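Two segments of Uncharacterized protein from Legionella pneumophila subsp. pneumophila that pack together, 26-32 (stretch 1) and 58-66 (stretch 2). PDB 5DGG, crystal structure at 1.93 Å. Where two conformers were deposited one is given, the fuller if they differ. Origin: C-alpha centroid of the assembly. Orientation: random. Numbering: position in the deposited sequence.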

# COMPACT_ATOMS: atom_id res chain seq x y z
N ALA A 26 5.63 -1.57 -7.54
CA ALA A 26 5.79 -2.98 -7.23
C ALA A 26 6.14 -3.17 -5.77
O ALA A 26 6.63 -2.27 -5.07
CB ALA A 26 6.87 -3.61 -8.09
N VAL A 27 5.95 -4.40 -5.35
CA VAL A 27 6.27 -4.77 -3.98
C VAL A 27 7.71 -4.45 -3.58
O VAL A 27 8.67 -4.65 -4.34
CB VAL A 27 5.97 -6.24 -3.68
CG1 VAL A 27 4.48 -6.52 -3.82
CG2 VAL A 27 6.80 -7.16 -4.55
N LEU A 28 7.85 -3.92 -2.37
CA LEU A 28 9.16 -3.64 -1.81
C LEU A 28 9.41 -4.62 -0.67
O LEU A 28 8.52 -4.89 0.11
CB LEU A 28 9.23 -2.24 -1.22
CG LEU A 28 9.73 -1.10 -1.99
CD1 LEU A 28 9.88 0.07 -1.02
CD2 LEU A 28 11.06 -1.48 -2.67
N ASN A 29 10.63 -5.12 -0.58
CA ASN A 29 11.04 -5.97 0.52
C ASN A 29 11.94 -5.16 1.45
O ASN A 29 13.10 -4.88 1.12
CB ASN A 29 11.84 -7.14 -0.07
CG ASN A 29 12.26 -8.11 0.95
OD1 ASN A 29 12.68 -7.77 2.06
ND2 ASN A 29 12.08 -9.37 0.61
N ARG A 30 11.45 -4.84 2.63
CA ARG A 30 12.17 -3.92 3.52
C ARG A 30 13.42 -4.51 4.12
O ARG A 30 14.25 -3.77 4.61
CB ARG A 30 11.28 -3.39 4.65
CG ARG A 30 10.83 -4.41 5.64
CD ARG A 30 9.76 -3.82 6.61
NE ARG A 30 10.47 -3.36 7.80
CZ ARG A 30 10.42 -3.96 8.99
NH1 ARG A 30 9.61 -5.00 9.21
NH2 ARG A 30 11.17 -3.47 9.97
N TYR A 31 13.58 -5.83 4.06
CA TYR A 31 14.83 -6.48 4.55
C TYR A 31 15.97 -6.53 3.56
O TYR A 31 17.14 -6.61 3.95
CB TYR A 31 14.53 -7.88 5.00
CG TYR A 31 13.61 -7.81 6.17
CD1 TYR A 31 14.07 -7.33 7.38
CD2 TYR A 31 12.33 -8.21 6.07
CE1 TYR A 31 13.22 -7.23 8.46
CE2 TYR A 31 11.47 -8.11 7.15
CZ TYR A 31 11.94 -7.60 8.34
OH TYR A 31 11.14 -7.51 9.46
N ASP A 32 15.65 -6.50 2.28
CA ASP A 32 16.61 -6.64 1.22
C ASP A 32 17.04 -5.23 0.72
O ASP A 32 16.29 -4.53 0.07
CB ASP A 32 15.98 -7.44 0.07
CG ASP A 32 16.90 -7.65 -1.11
OD1 ASP A 32 16.43 -8.18 -2.11
OD2 ASP A 32 18.09 -7.28 -1.06
N PRO A 58 3.25 -1.25 -1.77
CA PRO A 58 3.06 -2.30 -0.80
C PRO A 58 4.39 -2.77 -0.23
O PRO A 58 5.28 -3.10 -0.98
CB PRO A 58 2.35 -3.39 -1.59
CG PRO A 58 2.78 -3.15 -3.03
CD PRO A 58 3.35 -1.78 -3.14
N VAL A 59 4.53 -2.78 1.08
CA VAL A 59 5.83 -3.07 1.69
C VAL A 59 5.74 -4.32 2.56
O VAL A 59 4.97 -4.39 3.51
CB VAL A 59 6.34 -1.91 2.54
CG1 VAL A 59 7.69 -2.22 3.16
CG2 VAL A 59 6.43 -0.65 1.70
N GLY A 60 6.55 -5.30 2.20
CA GLY A 60 6.64 -6.52 2.96
C GLY A 60 8.06 -6.89 3.25
O GLY A 60 8.90 -6.04 3.41
N PRO A 61 8.34 -8.20 3.35
CA PRO A 61 7.37 -9.26 3.13
C PRO A 61 6.83 -9.67 4.46
O PRO A 61 7.13 -9.04 5.49
CB PRO A 61 8.24 -10.36 2.52
CG PRO A 61 9.49 -10.24 3.31
CD PRO A 61 9.66 -8.77 3.66
N GLY A 62 5.98 -10.69 4.48
CA GLY A 62 5.42 -11.11 5.74
C GLY A 62 4.26 -10.26 6.22
O GLY A 62 3.19 -10.40 5.71
N HIS A 63 4.50 -9.39 7.21
CA HIS A 63 3.52 -8.47 7.70
C HIS A 63 3.36 -7.27 6.72
O HIS A 63 3.93 -6.22 6.95
CB HIS A 63 3.98 -8.00 9.09
CG HIS A 63 2.97 -7.18 9.84
ND1 HIS A 63 2.47 -7.55 11.08
CD2 HIS A 63 2.33 -6.03 9.51
CE1 HIS A 63 1.63 -6.63 11.50
NE2 HIS A 63 1.51 -5.71 10.56
N TRP A 64 2.59 -7.46 5.65
CA TRP A 64 2.40 -6.43 4.62
C TRP A 64 1.86 -5.16 5.23
O TRP A 64 1.00 -5.19 6.12
CB TRP A 64 1.45 -6.93 3.52
CG TRP A 64 2.09 -8.05 2.72
CD1 TRP A 64 1.85 -9.40 2.84
CD2 TRP A 64 3.05 -7.90 1.70
NE1 TRP A 64 2.63 -10.10 1.95
CE2 TRP A 64 3.37 -9.21 1.22
CE3 TRP A 64 3.68 -6.80 1.12
CZ2 TRP A 64 4.30 -9.43 0.22
CZ3 TRP A 64 4.56 -7.02 0.09
CH2 TRP A 64 4.90 -8.34 -0.34
N ARG A 65 2.41 -4.05 4.77
CA ARG A 65 1.97 -2.72 5.10
C ARG A 65 1.86 -1.87 3.83
O ARG A 65 2.38 -2.21 2.77
CB ARG A 65 2.94 -2.08 6.10
CG ARG A 65 2.97 -2.74 7.47
CD ARG A 65 4.00 -2.08 8.38
NE ARG A 65 4.12 -2.76 9.65
CZ ARG A 65 4.95 -3.78 9.91
NH1 ARG A 65 5.77 -4.28 9.02
NH2 ARG A 65 4.94 -4.30 11.11
N GLY A 66 1.13 -0.78 3.93
CA GLY A 66 0.95 0.11 2.80
C GLY A 66 1.52 1.49 3.04
O GLY A 66 1.48 2.00 4.15

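The apolar centre of the contact gathers around Val27. Val27 CG1 lies 3.9 Å from CG of Pro58 and also 3.9 Å from CZ3 of Trp64. One methyl thus touches both the proline ring and the indole. Leu28 and Val59 meet on one face of the sheet, with CB of Leu28 4.3 Å from CG2 of Val59. The side chain of Asn29 points to the other face. Its partner Gly60 has no side chain. A CB there would clash with CZ3 of Trp64, so the bare backbone leaves space for the indole.

The two backbones run parallel. Leu28 pairs with Val59, and Asn29 with Gly60. Three hydrogen bonds join them, all close to straight. Leu28 N donates to Pro58 O at 3.0 Å. Gly60 N donates to Leu28 O at 2.9 Å. Arg30 N donates to Gly60 O at 2.9 Å. Leu28 therefore uses both its N and its O to grip the residues before and after Val59, as expected of a parallel pair. Pro58 has no amide hydrogen, but its carbonyl still accepts. That oxygen also receives a CA-H...O contact from Val27, with CA 3.6 Å from Pro58 O.

At the end of the strand, stretch 1 folds into a type I turn from Asn29 to Asp32. Asn29 OD1 accepts from Tyr31 N at 2.9 Å and from Asp32 N at 3.2 Å. The turn brings Tyr31 to Pro61, which follows a cis peptide bond. CD2 of Tyr31 lies 3.6 Å from CD of Pro61, which sits at the edge of the aromatic ring.

At the polar edge, Arg30 reaches Arg65. Arg30 NH1 lies 3.9 Å from Arg65 NH1. Both groups normally carry positive charge, so this approach is not itself an attraction. Arg65 NE is hydrogen-bonded elsewhere in the structure.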